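Long-range contacts in envelope polyprotein (Puumala orthohantavirus, PDB 5FXU), which forms the Gn glycoprotein of the viral surface, which together with Gc probably mediates attachment to and entry into host cells: residues F212-V216 and L255-A259; F79-E85 and V283-S289. One frame throughout, in Å; residues are numbered along the deposited sequence.

Contact 1. Residues F212-V216 and L255-A259; sequences FETLV and LSRMA
Two short alpha-helices, partly buried in the Gn ectodomain, illustrate a crossed helix pair held by apolar side chains, with an aromatic ring between them. Segment 212-216 lies on helix 208-216, and 255-259 belongs to helix 249-260. Their axes pass 10.3 Å apart at a signed crossing angle of -77°. The nearest CA pairs are Phe212 with Ala259, 6.7 Å, and Leu215 with Ser256, 7.7 Å; no hydrogen bond links the segments. Phe212 contributes most surface. Its CA-to-CB bond points sideways, but chi1 in m (-76°) and chi2 at -74° bring the ring up against Leu255 and Met258. Leu255 CD2 lies over one face, 3.9 Å from the ring centroid, in a CH-pi contact. Met258 sits at the edge: its CB is 3.6 Å from Phe212 CE1, and its SD makes a Met-aromatic contact 5.1 Å from the centroid. His333 stacks on the same ring, and Leu341 of strand 340-354 also touches Phe212. Leu215, chi1 t and chi2 p, brings CD2 to 3.9 Å from Ser256 CA and 4.3 Å from Leu255 CB. Ala259 CB lies 4.1 Å from Leu215 CD2 and 3.7 Å from Val216 CG2.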
loop_
_atom_site.group_PDB
_atom_site.type_symbol
_atom_site.label_atom_id
_atom_site.label_comp_id
_atom_site.label_asym_id
_atom_site.label_seq_id
_atom_site.Cartn_x
_atom_site.Cartn_y
_atom_site.Cartn_z
ATOM N N PHE A 212 -3.734 6.434 -15.134
ATOM C CA PHE A 212 -4.764 5.391 -15.098
ATOM C C PHE A 212 -5.848 5.644 -16.140
ATOM O O PHE A 212 -6.320 4.723 -16.800
ATOM C CB PHE A 212 -5.407 5.272 -13.693
ATOM C CG PHE A 212 -4.549 4.576 -12.691
ATOM C CD1 PHE A 212 -4.376 3.209 -12.756
ATOM C CD2 PHE A 212 -3.897 5.286 -11.695
ATOM C CE1 PHE A 212 -3.565 2.566 -11.855
ATOM C CE2 PHE A 212 -3.089 4.640 -10.779
ATOM C CZ PHE A 212 -2.922 3.278 -10.860
ATOM N N GLU A 213 -6.264 6.896 -16.259
ATOM C CA GLU A 213 -7.336 7.274 -17.197
ATOM C C GLU A 213 -6.954 6.977 -18.682
ATOM O O GLU A 213 -7.755 6.393 -19.423
ATOM C CB GLU A 213 -7.751 8.732 -16.945
ATOM C CG GLU A 213 -8.620 8.864 -15.679
ATOM C CD GLU A 213 -8.766 10.288 -15.141
ATOM O OE1 GLU A 213 -8.192 11.246 -15.705
ATOM O OE2 GLU A 213 -9.487 10.443 -14.135
ATOM N N THR A 214 -5.725 7.311 -19.090
ATOM C CA THR A 214 -5.251 6.941 -20.450
ATOM C C THR A 214 -5.345 5.432 -20.697
ATOM O O THR A 214 -5.714 4.991 -21.773
ATOM C CB THR A 214 -3.816 7.378 -20.792
ATOM O OG1 THR A 214 -2.874 6.686 -19.956
ATOM C CG2 THR A 214 -3.658 8.892 -20.684
ATOM N N LEU A 215 -5.030 4.642 -19.685
ATOM C CA LEU A 215 -5.063 3.195 -19.832
ATOM C C LEU A 215 -6.482 2.604 -19.941
ATOM O O LEU A 215 -6.691 1.647 -20.678
ATOM C CB LEU A 215 -4.294 2.574 -18.661
ATOM C CG LEU A 215 -4.057 1.070 -18.643
ATOM C CD1 LEU A 215 -3.281 0.591 -19.864
ATOM C CD2 LEU A 215 -3.310 0.728 -17.367
ATOM N N VAL A 216 -7.439 3.159 -19.197
ATOM C CA VAL A 216 -8.808 2.579 -19.078
ATOM C C VAL A 216 -10.002 3.503 -19.437
ATOM O O VAL A 216 -11.148 3.169 -19.129
ATOM C CB VAL A 216 -8.975 1.902 -17.666
ATOM C CG1 VAL A 216 -10.403 1.457 -17.333
ATOM C CG2 VAL A 216 -8.069 0.676 -17.579
ATOM N N LEU A 255 0.608 -1.281 -13.288
ATOM C CA LEU A 255 -0.463 -0.354 -13.559
ATOM C C LEU A 255 -1.686 -1.045 -14.118
ATOM O O LEU A 255 -2.788 -0.675 -13.736
ATOM C CB LEU A 255 -0.050 0.752 -14.520
ATOM C CG LEU A 255 0.691 1.897 -13.862
ATOM C CD1 LEU A 255 1.459 2.638 -14.940
ATOM C CD2 LEU A 255 -0.248 2.846 -13.133
ATOM N N SER A 256 -1.494 -1.989 -15.045
ATOM C CA SER A 256 -2.633 -2.709 -15.607
ATOM C C SER A 256 -3.362 -3.543 -14.530
ATOM O O SER A 256 -4.582 -3.436 -14.414
ATOM C CB SER A 256 -2.264 -3.481 -16.872
ATOM O OG SER A 256 -1.224 -4.343 -16.599
ATOM N N ARG A 257 -2.618 -4.269 -13.693
ATOM C CA ARG A 257 -3.240 -5.016 -12.596
ATOM C C ARG A 257 -3.933 -4.068 -11.598
ATOM O O ARG A 257 -4.998 -4.395 -11.100
ATOM C CB ARG A 257 -2.260 -5.939 -11.900
ATOM C CG ARG A 257 -1.586 -6.954 -12.802
ATOM C CD ARG A 257 -2.131 -8.375 -12.744
ATOM N NE ARG A 257 -1.705 -9.370 -13.773
ATOM C CZ ARG A 257 -0.995 -9.190 -14.915
ATOM N NH1 ARG A 257 -0.436 -8.022 -15.313
ATOM N NH2 ARG A 257 -0.810 -10.262 -15.705
ATOM N N MET A 258 -3.358 -2.891 -11.340
ATOM C CA MET A 258 -4.037 -1.882 -10.525
ATOM C C MET A 258 -5.341 -1.436 -11.162
ATOM O O MET A 258 -6.335 -1.289 -10.475
ATOM C CB MET A 258 -3.160 -0.649 -10.266
ATOM C CG MET A 258 -2.102 -0.849 -9.190
ATOM S SD MET A 258 -0.992 0.569 -9.039
ATOM C CE MET A 258 0.015 0.066 -7.654
ATOM N N ALA A 259 -5.323 -1.207 -12.468
ATOM C CA ALA A 259 -6.493 -0.738 -13.176
ATOM C C ALA A 259 -7.635 -1.751 -13.154
ATOM O O ALA A 259 -8.770 -1.368 -13.010
ATOM C CB ALA A 259 -6.144 -0.345 -14.592
#

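Contact 2. Residues F79-E85 and V283-S289; sequences FQTKSSE and VTGKAPS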
loop_
_atom_site.group_PDB
_atom_site.type_symbol
_atom_site.label_atom_id
_atom_site.label_comp_id
_atom_site.label_asym_id
_atom_site.label_seq_id
_atom_site.Cartn_x
_atom_site.Cartn_y
_atom_site.Cartn_z
ATOM N N PHE A 79 -29.209 5.044 4.391
ATOM C CA PHE A 79 -27.905 5.287 5.020
ATOM C C PHE A 79 -27.805 6.700 5.495
ATOM O O PHE A 79 -28.306 7.620 4.873
ATOM C CB PHE A 79 -26.750 5.106 4.043
ATOM C CG PHE A 79 -26.772 3.818 3.313
ATOM C CD1 PHE A 79 -26.352 2.661 3.941
ATOM C CD2 PHE A 79 -27.183 3.757 1.982
ATOM C CE1 PHE A 79 -26.353 1.449 3.258
ATOM C CE2 PHE A 79 -27.198 2.554 1.288
ATOM C CZ PHE A 79 -26.784 1.391 1.926
ATOM N N GLN A 80 -27.128 6.861 6.608
ATOM C CA GLN A 80 -26.644 8.128 7.023
ATOM C C GLN A 80 -25.133 7.986 7.044
ATOM O O GLN A 80 -24.605 7.070 7.688
ATOM C CB GLN A 80 -27.155 8.419 8.408
ATOM C CG GLN A 80 -26.978 9.856 8.842
ATOM C CD GLN A 80 -27.212 9.981 10.314
ATOM O OE1 GLN A 80 -26.581 9.261 11.119
ATOM N NE2 GLN A 80 -28.106 10.866 10.689
ATOM N N THR A 81 -24.444 8.855 6.308
ATOM C CA THR A 81 -23.001 8.944 6.410
ATOM C C THR A 81 -22.607 10.203 7.138
ATOM O O THR A 81 -23.382 11.122 7.248
ATOM C CB THR A 81 -22.320 8.939 5.053
ATOM O OG1 THR A 81 -22.593 10.165 4.389
ATOM C CG2 THR A 81 -22.784 7.768 4.210
ATOM N N LYS A 82 -21.409 10.221 7.691
ATOM C CA LYS A 82 -20.864 11.451 8.230
ATOM C C LYS A 82 -19.344 11.435 8.143
ATOM O O LYS A 82 -18.743 10.372 7.920
ATOM C CB LYS A 82 -21.327 11.655 9.662
ATOM C CG LYS A 82 -20.750 10.685 10.665
ATOM C CD LYS A 82 -21.214 11.016 12.075
ATOM C CE LYS A 82 -21.021 9.820 13.027
ATOM N NZ LYS A 82 -21.781 9.928 14.313
ATOM N N SER A 83 -18.741 12.605 8.345
ATOM C CA SER A 83 -17.304 12.716 8.321
ATOM C C SER A 83 -16.747 13.779 9.247
ATOM O O SER A 83 -17.441 14.694 9.606
ATOM C CB SER A 83 -16.798 12.926 6.881
ATOM O OG SER A 83 -17.531 13.901 6.179
ATOM N N SER A 84 -15.478 13.605 9.631
ATOM C CA SER A 84 -14.723 14.569 10.417
ATOM C C SER A 84 -13.221 14.412 10.194
ATOM O O SER A 84 -12.758 13.387 9.698
ATOM C CB SER A 84 -15.045 14.405 11.896
ATOM O OG SER A 84 -14.790 13.091 12.347
ATOM N N GLU A 85 -12.464 15.441 10.561
ATOM C CA GLU A 85 -11.006 15.423 10.432
ATOM C C GLU A 85 -10.372 14.987 11.736
ATOM O O GLU A 85 -10.699 15.508 12.789
ATOM C CB GLU A 85 -10.470 16.777 9.980
ATOM C CG GLU A 85 -10.553 16.949 8.467
ATOM C CD GLU A 85 -11.992 16.976 7.966
ATOM O OE1 GLU A 85 -12.698 17.953 8.289
ATOM O OE2 GLU A 85 -12.416 16.039 7.243
ATOM N N VAL A 283 -23.008 4.769 -1.088
ATOM C CA VAL A 283 -22.962 5.895 -0.175
ATOM C C VAL A 283 -22.082 7.018 -0.701
ATOM O O VAL A 283 -21.157 6.797 -1.479
ATOM C CB VAL A 283 -22.505 5.476 1.245
ATOM C CG1 VAL A 283 -23.551 4.583 1.896
ATOM C CG2 VAL A 283 -21.153 4.782 1.214
ATOM N N THR A 284 -22.371 8.224 -0.240
ATOM C CA THR A 284 -21.590 9.385 -0.596
ATOM C C THR A 284 -21.237 10.135 0.662
ATOM O O THR A 284 -21.785 9.865 1.736
ATOM C CB THR A 284 -22.362 10.306 -1.547
ATOM O OG1 THR A 284 -23.606 10.697 -0.927
ATOM C CG2 THR A 284 -22.651 9.599 -2.868
ATOM N N GLY A 285 -20.308 11.073 0.540
ATOM C CA GLY A 285 -19.916 11.864 1.698
ATOM C C GLY A 285 -19.036 13.029 1.355
ATOM O O GLY A 285 -18.656 13.197 0.202
ATOM N N LYS A 286 -18.701 13.807 2.390
ATOM C CA LYS A 286 -17.909 15.020 2.251
ATOM C C LYS A 286 -16.501 14.845 2.785
ATOM O O LYS A 286 -16.305 14.583 3.977
ATOM C CB LYS A 286 -18.581 16.152 2.995
ATOM C CG LYS A 286 -20.042 16.350 2.613
ATOM C CD LYS A 286 -20.722 17.302 3.583
ATOM C CE LYS A 286 -22.078 17.705 3.051
ATOM N NZ LYS A 286 -22.850 18.420 4.099
ATOM N N ALA A 287 -15.525 14.985 1.896
ATOM C CA ALA A 287 -14.117 14.888 2.261
ATOM C C ALA A 287 -13.362 16.053 1.635
ATOM O O ALA A 287 -13.344 16.160 0.415
ATOM C CB ALA A 287 -13.552 13.571 1.795
ATOM N N PRO A 288 -12.796 16.956 2.441
ATOM C CA PRO A 288 -12.920 16.947 3.909
ATOM C C PRO A 288 -14.352 17.280 4.350
ATOM O O PRO A 288 -15.170 17.669 3.523
ATOM C CB PRO A 288 -11.904 18.008 4.372
ATOM C CG PRO A 288 -11.682 18.873 3.186
ATOM C CD PRO A 288 -11.858 17.993 1.974
ATOM N N SER A 289 -14.650 17.084 5.629
ATOM C CA SER A 289 -16.001 17.280 6.159
ATOM C C SER A 289 -16.517 18.707 6.018
ATOM O O SER A 289 -17.734 18.923 6.016
ATOM C CB SER A 289 -16.068 16.881 7.633
ATOM O OG SER A 289 -15.280 17.743 8.429
HETATM O O HOH W 1 -19.670 13.188 4.955
#
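Strand 79-85 and the strand-to-loop segment 283-289 run in broadly the same direction, 30° apart, with the axes of strands 79-85 and 283-285 approaching to 6.9 Å. The arrangement is sheet-on-sheet packing rather than strand pairing: strand 79-89 belongs to the large mixed sheet, paired with strand 54-64, and strand 278-285 is an outermost strand of a three-stranded antiparallel sheet, beside 296-302. The nearest CA pairs draw together along the chain, from 7.2 Å at Phe79 and Val283, through 6.3 Å at Thr81 and Gly285, to 5.2 Å at Ser84 and Ser289. Gly285, lacking a side chain, sits where the strand opposite presents Thr81.

The character of the contact changes along its length. At the apolar end, Val283 CG1 lies over the Phe79 ring in a CH-pi contact, 3.9 Å from its centroid, and Val283 CB is 3.8 Å from Thr81 CG2. Hydroxyls then take over, bonding to backbone carbonyls: Thr81 OG1 donates to Thr284 O at 2.8 Å, and Ser83 OG to Lys286 O at 2.6 Å. One water donates to Ser83 OG at 2.6 Å and accepts from Lys286 N at 2.8 Å. The chain then passes through a cis peptide before Pro288, and Ser289 meets Glu85. With chi1 m and chi2 p, the Glu85 carboxylate folds back to receive it; OE2 is also hydrogen-bonded to Thr58 OG1. Both oxygens are engaged by one residue: Ser289 OG donates to Glu85 OE1 at 2.6 Å, and Ser289 N to Glu85 OE2 at 2.9 Å, nearly linear at 171°.

The two contacts represent different ways of joining distant parts of one chain, contact 1 a purely apolar meeting of helices and contact 2 a largely polar one between sheets. Their centres are 27 Å apart and their nearest atoms about 16 Å, so they do not touch. They are linked along the chain instead: helix 249-260 is followed by strand 278-285, across a connection with residues 267-275 unmodelled, and both segments of contact 1 lie between those of contact 2 in sequence. No active site is involved. An NAG of a glycan attached to the protein lies about 7 Å from the Val216 side chain, and an NAG about 12 Å from that of Phe79.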